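PDB 4ZCF: type III restriction-modification enzyme EcoP15I Mod subunit from Escherichia coli, which methylates the N6 position of the second adenine in 5'-CAGCAG-3' using S-adenosyl-L-methionine, and joins the Res subunit in DNA restriction. Local coordinates for residues L58-K63 / W174-Y179; G62-R67 / K158-F163; Q319-P324 / Y349-D354. One frame throughout, in Å; residues are numbered along the deposited sequence.

Contact 1 (L58-K63 / W174-Y179)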
loop_
_atom_site.group_PDB
_atom_site.type_symbol
_atom_site.label_atom_id
_atom_site.label_comp_id
_atom_site.label_asym_id
_atom_site.label_seq_id
_atom_site.Cartn_x
_atom_site.Cartn_y
_atom_site.Cartn_z
ATOM N N LEU A 58 -6.326 3.584 -14.445
ATOM C CA LEU A 58 -7.152 2.398 -14.687
ATOM C C LEU A 58 -8.603 2.935 -14.568
ATOM O O LEU A 58 -9.033 3.393 -13.499
ATOM C CB LEU A 58 -6.894 1.266 -13.670
ATOM C CG LEU A 58 -7.810 0.026 -13.775
ATOM C CD1 LEU A 58 -7.438 -0.842 -14.984
ATOM C CD2 LEU A 58 -7.763 -0.803 -12.500
ATOM N N ASN A 59 -9.291 2.985 -15.715
ATOM C CA ASN A 59 -10.655 3.492 -15.818
ATOM C C ASN A 59 -11.504 2.362 -16.306
ATOM O O ASN A 59 -11.058 1.545 -17.130
ATOM C CB ASN A 59 -10.774 4.654 -16.827
ATOM C CG ASN A 59 -9.698 5.717 -16.780
ATOM O OD1 ASN A 59 -9.601 6.501 -15.827
ATOM N ND2 ASN A 59 -8.918 5.812 -17.858
ATOM N N TRP A 60 -12.726 2.308 -15.774
ATOM C CA TRP A 60 -13.738 1.346 -16.136
ATOM C C TRP A 60 -15.113 1.983 -15.887
ATOM O O TRP A 60 -15.232 2.848 -15.007
ATOM C CB TRP A 60 -13.517 -0.001 -15.378
ATOM C CG TRP A 60 -13.976 -0.024 -13.953
ATOM C CD1 TRP A 60 -15.203 -0.392 -13.502
ATOM C CD2 TRP A 60 -13.222 0.363 -12.795
ATOM N NE1 TRP A 60 -15.262 -0.270 -12.132
ATOM C CE2 TRP A 60 -14.076 0.230 -11.676
ATOM C CE3 TRP A 60 -11.906 0.824 -12.591
ATOM C CZ2 TRP A 60 -13.666 0.542 -10.377
ATOM C CZ3 TRP A 60 -11.488 1.091 -11.293
ATOM C CH2 TRP A 60 -12.357 0.932 -10.203
ATOM N N LEU A 61 -16.134 1.590 -16.687
ATOM C CA LEU A 61 -17.540 2.029 -16.546
ATOM C C LEU A 61 -18.056 1.352 -15.271
ATOM O O LEU A 61 -18.039 0.113 -15.186
ATOM C CB LEU A 61 -18.370 1.578 -17.779
ATOM C CG LEU A 61 -19.912 1.772 -17.748
ATOM C CD1 LEU A 61 -20.302 3.238 -17.962
ATOM C CD2 LEU A 61 -20.615 0.861 -18.775
ATOM N N GLY A 62 -18.424 2.163 -14.275
ATOM C CA GLY A 62 -18.838 1.658 -12.967
ATOM C C GLY A 62 -17.931 2.114 -11.838
ATOM O O GLY A 62 -18.227 1.861 -10.667
ATOM N N LYS A 63 -16.827 2.826 -12.178
ATOM C CA LYS A 63 -15.901 3.404 -11.213
ATOM C C LYS A 63 -16.635 4.423 -10.349
ATOM O O LYS A 63 -16.433 4.433 -9.132
ATOM C CB LYS A 63 -14.696 4.052 -11.924
ATOM C CG LYS A 63 -13.557 4.406 -10.979
ATOM C CD LYS A 63 -12.243 4.707 -11.697
ATOM C CE LYS A 63 -11.185 5.134 -10.692
ATOM N NZ LYS A 63 -9.811 5.112 -11.259
ATOM N N TRP A 174 -16.157 -6.869 -12.403
ATOM C CA TRP A 174 -15.295 -7.362 -11.317
ATOM C C TRP A 174 -14.693 -6.224 -10.486
ATOM O O TRP A 174 -14.740 -6.295 -9.266
ATOM C CB TRP A 174 -14.223 -8.315 -11.845
ATOM C CG TRP A 174 -13.547 -9.101 -10.756
ATOM C CD1 TRP A 174 -13.945 -10.305 -10.247
ATOM C CD2 TRP A 174 -12.347 -8.734 -10.039
ATOM N NE1 TRP A 174 -13.061 -10.724 -9.273
ATOM C CE2 TRP A 174 -12.079 -9.770 -9.112
ATOM C CE3 TRP A 174 -11.466 -7.635 -10.101
ATOM C CZ2 TRP A 174 -10.965 -9.739 -8.253
ATOM C CZ3 TRP A 174 -10.375 -7.592 -9.237
ATOM C CH2 TRP A 174 -10.119 -8.642 -8.345
ATOM N N LEU A 175 -14.192 -5.152 -11.134
ATOM C CA LEU A 175 -13.626 -3.978 -10.440
ATOM C C LEU A 175 -14.686 -3.178 -9.676
ATOM O O LEU A 175 -14.394 -2.630 -8.611
ATOM C CB LEU A 175 -12.850 -3.078 -11.406
ATOM C CG LEU A 175 -11.556 -3.656 -12.038
ATOM C CD1 LEU A 175 -11.138 -2.837 -13.240
ATOM C CD2 LEU A 175 -10.392 -3.685 -11.054
ATOM N N THR A 176 -15.942 -3.164 -10.185
ATOM C CA THR A 176 -17.081 -2.493 -9.546
ATOM C C THR A 176 -17.403 -3.250 -8.250
ATOM O O THR A 176 -17.766 -2.630 -7.249
ATOM C CB THR A 176 -18.294 -2.412 -10.520
ATOM O OG1 THR A 176 -17.865 -1.905 -11.786
ATOM C CG2 THR A 176 -19.440 -1.543 -9.982
ATOM N N PHE A 177 -17.267 -4.584 -8.276
ATOM C CA PHE A 177 -17.505 -5.450 -7.125
ATOM C C PHE A 177 -16.456 -5.291 -6.010
ATOM O O PHE A 177 -16.864 -5.030 -4.876
ATOM C CB PHE A 177 -17.713 -6.916 -7.556
ATOM C CG PHE A 177 -17.723 -7.932 -6.427
ATOM C CD1 PHE A 177 -18.720 -7.913 -5.458
ATOM C CD2 PHE A 177 -16.741 -8.913 -6.345
ATOM C CE1 PHE A 177 -18.717 -8.834 -4.414
ATOM C CE2 PHE A 177 -16.730 -9.818 -5.293
ATOM C CZ PHE A 177 -17.719 -9.775 -4.336
ATOM N N ILE A 178 -15.126 -5.412 -6.306
ATOM C CA ILE A 178 -14.098 -5.292 -5.241
ATOM C C ILE A 178 -13.808 -3.909 -4.703
ATOM O O ILE A 178 -13.546 -3.806 -3.509
ATOM C CB ILE A 178 -12.784 -6.115 -5.436
ATOM C CG1 ILE A 178 -12.170 -5.897 -6.814
ATOM C CG2 ILE A 178 -12.971 -7.617 -5.133
ATOM C CD1 ILE A 178 -11.302 -4.687 -6.959
ATOM N N TYR A 179 -13.734 -2.867 -5.577
ATOM C CA TYR A 179 -13.416 -1.489 -5.171
ATOM C C TYR A 179 -14.006 -1.038 -3.813
ATOM O O TYR A 179 -13.210 -0.631 -2.946
ATOM C CB TYR A 179 -13.722 -0.449 -6.285
ATOM C CG TYR A 179 -13.327 0.972 -5.908
ATOM C CD1 TYR A 179 -14.130 1.743 -5.072
ATOM C CD2 TYR A 179 -12.120 1.522 -6.341
ATOM C CE1 TYR A 179 -13.728 3.001 -4.637
ATOM C CE2 TYR A 179 -11.722 2.796 -5.935
ATOM C CZ TYR A 179 -12.533 3.532 -5.083
ATOM O OH TYR A 179 -12.170 4.787 -4.646
#

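Contact 2 (G62-R67 / K158-F163)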
loop_
_atom_site.group_PDB
_atom_site.type_symbol
_atom_site.label_atom_id
_atom_site.label_comp_id
_atom_site.label_asym_id
_atom_site.label_seq_id
_atom_site.Cartn_x
_atom_site.Cartn_y
_atom_site.Cartn_z
ATOM N N GLY A 62 -18.424 2.163 -14.275
ATOM C CA GLY A 62 -18.838 1.658 -12.967
ATOM C C GLY A 62 -17.931 2.114 -11.838
ATOM O O GLY A 62 -18.227 1.861 -10.667
ATOM N N LYS A 63 -16.827 2.826 -12.178
ATOM C CA LYS A 63 -15.901 3.404 -11.213
ATOM C C LYS A 63 -16.635 4.423 -10.349
ATOM O O LYS A 63 -16.433 4.433 -9.132
ATOM C CB LYS A 63 -14.696 4.052 -11.924
ATOM C CG LYS A 63 -13.557 4.406 -10.979
ATOM C CD LYS A 63 -12.243 4.707 -11.697
ATOM C CE LYS A 63 -11.185 5.134 -10.692
ATOM N NZ LYS A 63 -9.811 5.112 -11.259
ATOM N N SER A 64 -17.488 5.278 -10.981
ATOM C CA SER A 64 -18.299 6.293 -10.285
ATOM C C SER A 64 -19.353 5.641 -9.406
ATOM O O SER A 64 -19.649 6.172 -8.334
ATOM C CB SER A 64 -18.930 7.288 -11.264
ATOM O OG SER A 64 -19.515 6.681 -12.407
ATOM N N TYR A 65 -19.898 4.481 -9.858
ATOM C CA TYR A 65 -20.863 3.631 -9.157
ATOM C C TYR A 65 -20.201 2.954 -7.944
ATOM O O TYR A 65 -20.831 2.876 -6.884
ATOM C CB TYR A 65 -21.457 2.567 -10.115
ATOM C CG TYR A 65 -22.556 1.713 -9.507
ATOM C CD1 TYR A 65 -23.863 2.183 -9.421
ATOM C CD2 TYR A 65 -22.299 0.421 -9.061
ATOM C CE1 TYR A 65 -24.879 1.404 -8.867
ATOM C CE2 TYR A 65 -23.311 -0.379 -8.531
ATOM C CZ TYR A 65 -24.599 0.120 -8.425
ATOM O OH TYR A 65 -25.608 -0.656 -7.905
ATOM N N ALA A 66 -18.959 2.439 -8.104
ATOM C CA ALA A 66 -18.184 1.810 -7.017
ATOM C C ALA A 66 -17.834 2.844 -5.939
ATOM O O ALA A 66 -17.904 2.527 -4.757
ATOM C CB ALA A 66 -16.924 1.163 -7.562
ATOM N N ARG A 67 -17.515 4.086 -6.343
ATOM C CA ARG A 67 -17.225 5.200 -5.423
ATOM C C ARG A 67 -18.467 5.579 -4.556
ATOM O O ARG A 67 -18.336 5.851 -3.360
ATOM C CB ARG A 67 -16.674 6.420 -6.186
ATOM C CG ARG A 67 -15.189 6.287 -6.539
ATOM C CD ARG A 67 -14.568 7.577 -7.063
ATOM N NE ARG A 67 -14.780 7.763 -8.502
ATOM C CZ ARG A 67 -15.676 8.591 -9.041
ATOM N NH1 ARG A 67 -16.456 9.336 -8.264
ATOM N NH2 ARG A 67 -15.794 8.683 -10.359
ATOM N N LYS A 158 -27.305 5.200 -17.406
ATOM C CA LYS A 158 -28.047 4.239 -18.227
ATOM C C LYS A 158 -27.114 3.065 -18.573
ATOM O O LYS A 158 -27.530 1.906 -18.525
ATOM C CB LYS A 158 -28.503 4.894 -19.545
ATOM C CG LYS A 158 -29.815 5.666 -19.493
ATOM C CD LYS A 158 -30.031 6.441 -20.805
ATOM C CE LYS A 158 -31.413 7.035 -20.946
ATOM N NZ LYS A 158 -31.670 8.116 -19.960
ATOM N N ARG A 159 -25.853 3.387 -18.939
ATOM C CA ARG A 159 -24.805 2.443 -19.331
ATOM C C ARG A 159 -24.331 1.578 -18.180
ATOM O O ARG A 159 -24.032 0.397 -18.399
ATOM C CB ARG A 159 -23.635 3.160 -20.024
ATOM C CG ARG A 159 -23.936 3.523 -21.479
ATOM C CD ARG A 159 -22.767 4.177 -22.191
ATOM N NE ARG A 159 -23.182 4.862 -23.419
ATOM C CZ ARG A 159 -23.285 4.288 -24.620
ATOM N NH1 ARG A 159 -23.009 2.996 -24.773
ATOM N NH2 ARG A 159 -23.671 4.999 -25.672
ATOM N N ILE A 160 -24.268 2.151 -16.962
ATOM C CA ILE A 160 -23.862 1.412 -15.771
ATOM C C ILE A 160 -24.974 0.418 -15.465
ATOM O O ILE A 160 -24.745 -0.784 -15.597
ATOM C CB ILE A 160 -23.512 2.323 -14.548
ATOM C CG1 ILE A 160 -22.232 3.144 -14.793
ATOM C CG2 ILE A 160 -23.403 1.497 -13.243
ATOM C CD1 ILE A 160 -22.087 4.416 -13.901
ATOM N N LEU A 161 -26.197 0.920 -15.140
ATOM C CA LEU A 161 -27.363 0.094 -14.810
ATOM C C LEU A 161 -27.658 -1.020 -15.799
ATOM O O LEU A 161 -28.128 -2.077 -15.383
ATOM C CB LEU A 161 -28.608 0.927 -14.493
ATOM C CG LEU A 161 -28.529 1.802 -13.245
ATOM C CD1 LEU A 161 -29.729 2.678 -13.145
ATOM C CD2 LEU A 161 -28.362 0.984 -11.970
ATOM N N GLU A 162 -27.292 -0.827 -17.083
ATOM C CA GLU A 162 -27.409 -1.860 -18.112
ATOM C C GLU A 162 -26.576 -3.113 -17.729
ATOM O O GLU A 162 -26.963 -4.219 -18.105
ATOM C CB GLU A 162 -26.956 -1.319 -19.459
ATOM N N PHE A 163 -25.467 -2.939 -16.954
ATOM C CA PHE A 163 -24.596 -4.036 -16.506
ATOM C C PHE A 163 -24.811 -4.454 -15.042
ATOM O O PHE A 163 -24.661 -5.638 -14.735
ATOM C CB PHE A 163 -23.092 -3.773 -16.823
ATOM C CG PHE A 163 -22.226 -3.215 -15.704
ATOM C CD1 PHE A 163 -21.747 -4.042 -14.690
ATOM C CD2 PHE A 163 -21.852 -1.877 -15.691
ATOM C CE1 PHE A 163 -20.973 -3.524 -13.654
ATOM C CE2 PHE A 163 -21.063 -1.364 -14.661
ATOM C CZ PHE A 163 -20.619 -2.195 -13.658
#

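Contact 3 (Q319-P324 / Y349-D354). With nucleotides of chain D; nucleotides of chain E.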
loop_
_atom_site.group_PDB
_atom_site.type_symbol
_atom_site.label_atom_id
_atom_site.label_comp_id
_atom_site.label_asym_id
_atom_site.label_seq_id
_atom_site.Cartn_x
_atom_site.Cartn_y
_atom_site.Cartn_z
ATOM N N GLN A 319 30.725 -18.198 4.144
ATOM C CA GLN A 319 31.572 -17.732 3.048
ATOM C C GLN A 319 30.929 -16.504 2.465
ATOM O O GLN A 319 30.735 -16.399 1.250
ATOM C CB GLN A 319 31.705 -18.863 2.017
ATOM C CG GLN A 319 32.178 -20.157 2.701
ATOM C CD GLN A 319 32.104 -21.396 1.874
ATOM O OE1 GLN A 319 31.371 -21.511 0.863
ATOM N NE2 GLN A 319 32.881 -22.363 2.315
ATOM N N SER A 320 30.678 -15.542 3.367
ATOM C CA SER A 320 29.910 -14.305 3.218
ATOM C C SER A 320 30.668 -13.078 3.748
ATOM O O SER A 320 30.196 -12.351 4.626
ATOM C CB SER A 320 28.601 -14.476 3.971
ATOM O OG SER A 320 27.986 -15.675 3.535
ATOM N N VAL A 321 31.820 -12.836 3.151
ATOM C CA VAL A 321 32.774 -11.789 3.502
ATOM C C VAL A 321 33.051 -10.890 2.291
ATOM O O VAL A 321 33.455 -9.740 2.429
ATOM C CB VAL A 321 34.009 -12.567 4.060
ATOM C CG1 VAL A 321 35.332 -12.235 3.373
ATOM C CG2 VAL A 321 34.081 -12.525 5.588
ATOM N N HIS A 322 32.747 -11.415 1.111
ATOM C CA HIS A 322 32.941 -10.801 -0.194
ATOM C C HIS A 322 31.941 -9.689 -0.538
ATOM O O HIS A 322 30.804 -9.680 -0.048
ATOM C CB HIS A 322 32.965 -11.905 -1.288
ATOM C CG HIS A 322 31.684 -12.676 -1.443
ATOM N ND1 HIS A 322 31.163 -13.442 -0.401
ATOM C CD2 HIS A 322 30.894 -12.818 -2.529
ATOM C CE1 HIS A 322 30.069 -14.003 -0.881
ATOM N NE2 HIS A 322 29.867 -13.658 -2.162
ATOM N N ASN A 323 32.344 -8.816 -1.453
ATOM C CA ASN A 323 31.507 -7.705 -1.871
ATOM C C ASN A 323 30.696 -8.018 -3.164
ATOM O O ASN A 323 31.297 -8.288 -4.213
ATOM C CB ASN A 323 32.356 -6.422 -2.024
ATOM C CG ASN A 323 31.556 -5.169 -2.236
ATOM O OD1 ASN A 323 30.804 -4.730 -1.372
ATOM N ND2 ASN A 323 31.693 -4.576 -3.400
ATOM N N PRO A 324 29.336 -7.908 -3.105
ATOM C CA PRO A 324 28.518 -8.160 -4.305
ATOM C C PRO A 324 28.629 -7.124 -5.413
ATOM O O PRO A 324 28.654 -5.923 -5.154
ATOM C CB PRO A 324 27.094 -8.159 -3.751
ATOM C CG PRO A 324 27.161 -7.243 -2.559
ATOM C CD PRO A 324 28.485 -7.558 -1.943
ATOM N N TYR A 349 36.520 -6.975 0.261
ATOM C CA TYR A 349 35.594 -7.194 1.379
ATOM C C TYR A 349 34.305 -6.372 1.320
ATOM O O TYR A 349 34.243 -5.409 0.559
ATOM C CB TYR A 349 36.314 -7.006 2.728
ATOM C CG TYR A 349 37.514 -7.915 2.888
ATOM C CD1 TYR A 349 37.356 -9.280 3.119
ATOM C CD2 TYR A 349 38.809 -7.418 2.779
ATOM C CE1 TYR A 349 38.454 -10.124 3.257
ATOM C CE2 TYR A 349 39.918 -8.252 2.930
ATOM C CZ TYR A 349 39.735 -9.607 3.151
ATOM O OH TYR A 349 40.823 -10.429 3.317
ATOM N N ARG A 350 33.264 -6.800 2.097
ATOM C CA ARG A 350 31.961 -6.121 2.267
ATOM C C ARG A 350 31.959 -5.283 3.561
ATOM O O ARG A 350 31.057 -4.459 3.762
ATOM C CB ARG A 350 30.788 -7.133 2.319
ATOM C CG ARG A 350 30.758 -8.040 3.579
ATOM C CD ARG A 350 29.603 -9.003 3.605
ATOM N NE ARG A 350 29.551 -9.815 2.388
ATOM C CZ ARG A 350 28.606 -10.704 2.110
ATOM N NH1 ARG A 350 27.602 -10.906 2.959
ATOM N NH2 ARG A 350 28.637 -11.376 0.970
ATOM N N PHE A 351 32.933 -5.560 4.460
ATOM C CA PHE A 351 33.085 -4.912 5.758
ATOM C C PHE A 351 34.189 -3.888 5.740
ATOM O O PHE A 351 35.253 -4.204 5.212
ATOM C CB PHE A 351 33.441 -5.943 6.851
ATOM C CG PHE A 351 32.441 -7.045 7.062
ATOM C CD1 PHE A 351 31.260 -6.812 7.766
ATOM C CD2 PHE A 351 32.684 -8.327 6.580
ATOM C CE1 PHE A 351 30.323 -7.832 7.949
ATOM C CE2 PHE A 351 31.754 -9.354 6.784
ATOM C CZ PHE A 351 30.577 -9.094 7.466
ATOM N N PRO A 352 34.011 -2.694 6.373
ATOM C CA PRO A 352 35.143 -1.754 6.506
ATOM C C PRO A 352 36.104 -2.322 7.559
ATOM O O PRO A 352 35.649 -3.069 8.423
ATOM C CB PRO A 352 34.478 -0.473 7.046
ATOM C CG PRO A 352 33.000 -0.689 6.966
ATOM C CD PRO A 352 32.813 -2.172 7.059
ATOM N N LEU A 353 37.415 -1.989 7.513
ATOM C CA LEU A 353 38.395 -2.470 8.510
ATOM C C LEU A 353 37.870 -2.346 9.948
ATOM O O LEU A 353 38.013 -3.283 10.735
ATOM C CB LEU A 353 39.722 -1.711 8.394
ATOM C CG LEU A 353 41.000 -2.569 8.297
ATOM C CD1 LEU A 353 42.209 -1.717 7.958
ATOM C CD2 LEU A 353 41.250 -3.394 9.564
ATOM N N ASP A 354 37.238 -1.199 10.267
ATOM C CA ASP A 354 36.646 -0.870 11.556
ATOM C C ASP A 354 35.707 -1.991 12.023
ATOM O O ASP A 354 35.820 -2.424 13.172
ATOM C CB ASP A 354 35.893 0.457 11.450
ATOM P P DA D 5 36.890 -15.636 -6.386
ATOM O OP1 DA D 5 37.713 -15.551 -7.626
ATOM O OP2 DA D 5 37.232 -14.747 -5.234
ATOM O "O5'" DA D 5 35.349 -15.410 -6.781
ATOM C "C5'" DA D 5 34.693 -15.952 -7.908
ATOM C "C4'" DA D 5 33.184 -15.757 -7.833
ATOM O "O4'" DA D 5 32.575 -16.527 -6.762
ATOM C "C3'" DA D 5 32.672 -14.334 -7.661
ATOM O "O3'" DA D 5 31.833 -14.091 -8.777
ATOM C "C2'" DA D 5 31.941 -14.326 -6.315
ATOM C "C1'" DA D 5 31.544 -15.783 -6.150
ATOM N N9 DA D 5 31.374 -16.233 -4.771
ATOM C C8 DA D 5 32.111 -15.856 -3.695
ATOM N N7 DA D 5 31.701 -16.383 -2.562
ATOM C C5 DA D 5 30.592 -17.140 -2.896
ATOM C C6 DA D 5 29.717 -17.961 -2.142
ATOM N N6 DA D 5 29.830 -18.129 -0.811
ATOM N N1 DA D 5 28.686 -18.570 -2.795
ATOM C C2 DA D 5 28.598 -18.409 -4.117
ATOM N N3 DA D 5 29.357 -17.652 -4.921
ATOM C C4 DA D 5 30.359 -17.044 -4.260
ATOM P P DC E 13 29.101 -2.676 7.919
ATOM O OP1 DC E 13 29.679 -2.038 9.119
ATOM O OP2 DC E 13 30.011 -3.365 6.971
ATOM O "O5'" DC E 13 28.058 -3.768 8.399
ATOM C "C5'" DC E 13 28.127 -4.970 7.563
ATOM C "C4'" DC E 13 27.169 -4.965 6.373
ATOM O "O4'" DC E 13 27.550 -4.194 5.200
ATOM C "C3'" DC E 13 26.941 -6.290 5.706
ATOM O "O3'" DC E 13 26.449 -7.211 6.677
ATOM C "C2'" DC E 13 25.890 -5.778 4.728
ATOM C "C1'" DC E 13 26.494 -4.448 4.274
ATOM N N1 DC E 13 26.827 -4.372 2.784
ATOM C C2 DC E 13 25.812 -4.552 1.806
ATOM O O2 DC E 13 24.632 -4.729 2.137
ATOM N N3 DC E 13 26.125 -4.436 0.480
ATOM C C4 DC E 13 27.380 -4.178 0.091
ATOM N N4 DC E 13 27.613 -4.071 -1.226
ATOM C C5 DC E 13 28.423 -3.996 1.051
ATOM C C6 DC E 13 28.116 -4.113 2.361
ATOM P P DG E 15 21.790 -12.126 7.685
ATOM O OP1 DG E 15 20.411 -11.964 8.202
ATOM O OP2 DG E 15 22.953 -11.697 8.504
ATOM O "O5'" DG E 15 22.097 -13.627 7.194
ATOM C "C5'" DG E 15 21.041 -14.437 6.648
ATOM C "C4'" DG E 15 21.503 -15.461 5.616
ATOM O "O4'" DG E 15 22.016 -14.794 4.431
ATOM C "C3'" DG E 15 22.567 -16.491 6.050
ATOM O "O3'" DG E 15 22.289 -17.748 5.433
ATOM C "C2'" DG E 15 23.837 -15.929 5.429
ATOM C "C1'" DG E 15 23.244 -15.418 4.111
ATOM N N9 DG E 15 24.113 -14.545 3.357
ATOM C C8 DG E 15 25.179 -13.835 3.865
ATOM N N7 DG E 15 25.752 -13.097 2.964
ATOM C C5 DG E 15 25.091 -13.416 1.768
ATOM C C6 DG E 15 25.279 -12.906 0.459
ATOM O O6 DG E 15 26.211 -12.159 0.095
ATOM N N1 DG E 15 24.344 -13.409 -0.466
ATOM C C2 DG E 15 23.318 -14.271 -0.135
ATOM N N2 DG E 15 22.510 -14.681 -1.124
ATOM N N3 DG E 15 23.101 -14.714 1.101
ATOM C C4 DG E 15 24.038 -14.277 1.998
#

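Contact 1 (L58-K63 / W174-Y179)
Trp60 carries its CG tucked between the backbone N and the carbonyl carbon (chi1 79°), Leu175 sets its CG anti to its own carbonyl carbon (chi1 -66°), and the indole comes to lie against the flank of helix 171-188. Leu175 CB sits over the five-membered ring, 3.7 Å from its centroid, in a CH-pi contact. From there Leu175 reaches along the same face, its CD1 beside the CD2-CE3 side of the indole, 3.8 Å from Trp60 CE3. Lys63 CB backs the opposite face, so the indole is held from both sides. At the ring's edge, Trp60 NE1 donates to Thr176 OG1 over 3.1 Å; the acceptor lies near the ring plane, but the bond is bent, with 135° at the hydrogen. Thr176 OG1 is also hydrogen-bonded to Ser172 O, one turn back along the helix. Strand 57-60 pairs antiparallel with a strand of the second Mod subunit, so Trp60 ties a sheet that crosses the dimer interface to a helix of the methyltransferase domain. A type II beta turn from Trp60 to Lys63 then leads into helix 63-71; a CB on Gly62, its N-cap residue, would collide with Thr176 OG1. Trp60 CH2 meets Tyr179 CD2 at the indole's edge, 3.9 Å away, the side chains crossing at about a right angle; apart from the ring, Leu58 CD2 meets Leu175 CD1 tip to tip at 4.0 Å.

Contact 2 (G62-R67 / K158-F163)
Ile160 is directed from its helix toward the start of helix 63-71, and its branches divide the work. Ile160 CG2, anti to the backbone N, comes against the root of Tyr65, 3.8 Å from Tyr65 CB and about as close to CG, with the two side chains crossing obliquely. Ile160 CG1 takes the other direction and lies 4.0 Å from Gly62 N, and beyond it Ile160 CD1 approaches Ser64 OG at 3.7 Å. Phe163, one turn further on, presents the edge of its ring, with CE2 4.1 Å from Gly62 CA. A side chain on Gly62 would run into Phe163 CZ, so its absence lets the ring edge come up to the backbone at the N-cap. No hydrogen bond links the two segments. The polar tips have partners beyond them: Ser64 OG is hydrogen-bonded to Glu156, earlier on the same helix as Ile160, and Tyr65 OH to Asp137. The first turn of helix 63-71 thus packs on helix 154-164 mainly through apolar groups, with the Ser64-Glu156 bond as a polar link, while Leu146 of helix 143-150 touches both Ile160 and Tyr65, and Thr176 of helix 171-188 touches both Tyr65 and Phe163.

Contact 3 (Q319-P324 / Y349-D354)
Arg350 leaves its backbone with CG flanked by N and the carbonyl carbon (chi1 68°), which turns the chain along the backbone of 320-322. CB lies near His322 O, and Arg350 CG packs 3.4 Å from Val321 O while lying above the Phe351 ring, toward its rim. CD passes Ser320 O before a bend at chi3 (54°) swings the guanidinium back. Arg350 NE donates to His322 O at 2.7 Å, from above the carbonyl plane. Arg350 NH2 donates to His322 O at 2.9 Å on a lone pair, and this side-on grip helps to fix the rotation of the guanidinium. Arg350 NH2 also donates to DG15 O6 of chain E at 2.7 Å. Arg350 NH1 donates to DG15 N7 at 2.9 Å, fairly straight (159°), and also forms a salt bridge with a DNA phosphate. This two-pronged reading of a guanine's major-groove edge is a classic mode of sequence recognition, here in what is probably the target-recognition region of the methyltransferase. A leucine in place of Arg350 would remove the guanidinium bonds to DG15 and His322 O, and would probably weaken guanine recognition and loosen the join between the loops. The segments are joined by a single beta bridge between His322 and Tyr349, with Arg350 N donating to Val321 O at 3.0 Å. The His322 ring lies between Arg350 NH2 and DA5 of chain D, and its NE2 is hydrogen-bonded to another guanine N7. Gln319 O accepts from DA5 N6 at 2.8 Å. Asn323 OD1 accepts from DC13 N4 of chain E at 3.3 Å, while Asn323 ND2 is hydrogen-bonded to Lys326 O.

How the contacts relate
All three contacts are buried, but by different means. Contacts 1 and 2 have centres about 8 Å apart and share Gly62 and Lys63, where strand 57-60 turns into helix 63-71; successive helices, 154-164 and 171-188, supply their other halves. Thr176 of contact 1 touches Phe163 and Tyr65 of contact 2, making one continuous, buried and mainly apolar patch, with one side-chain hydrogen bond across contact 1 and none across contact 2. Contact 3 lies about 50 Å and 59 Å from them, centre to centre. It joins irregular loops through backbone and guanidinium hydrogen bonds, and bound DNA contributes to its burial, whereas contact 1 borders the second Mod subunit.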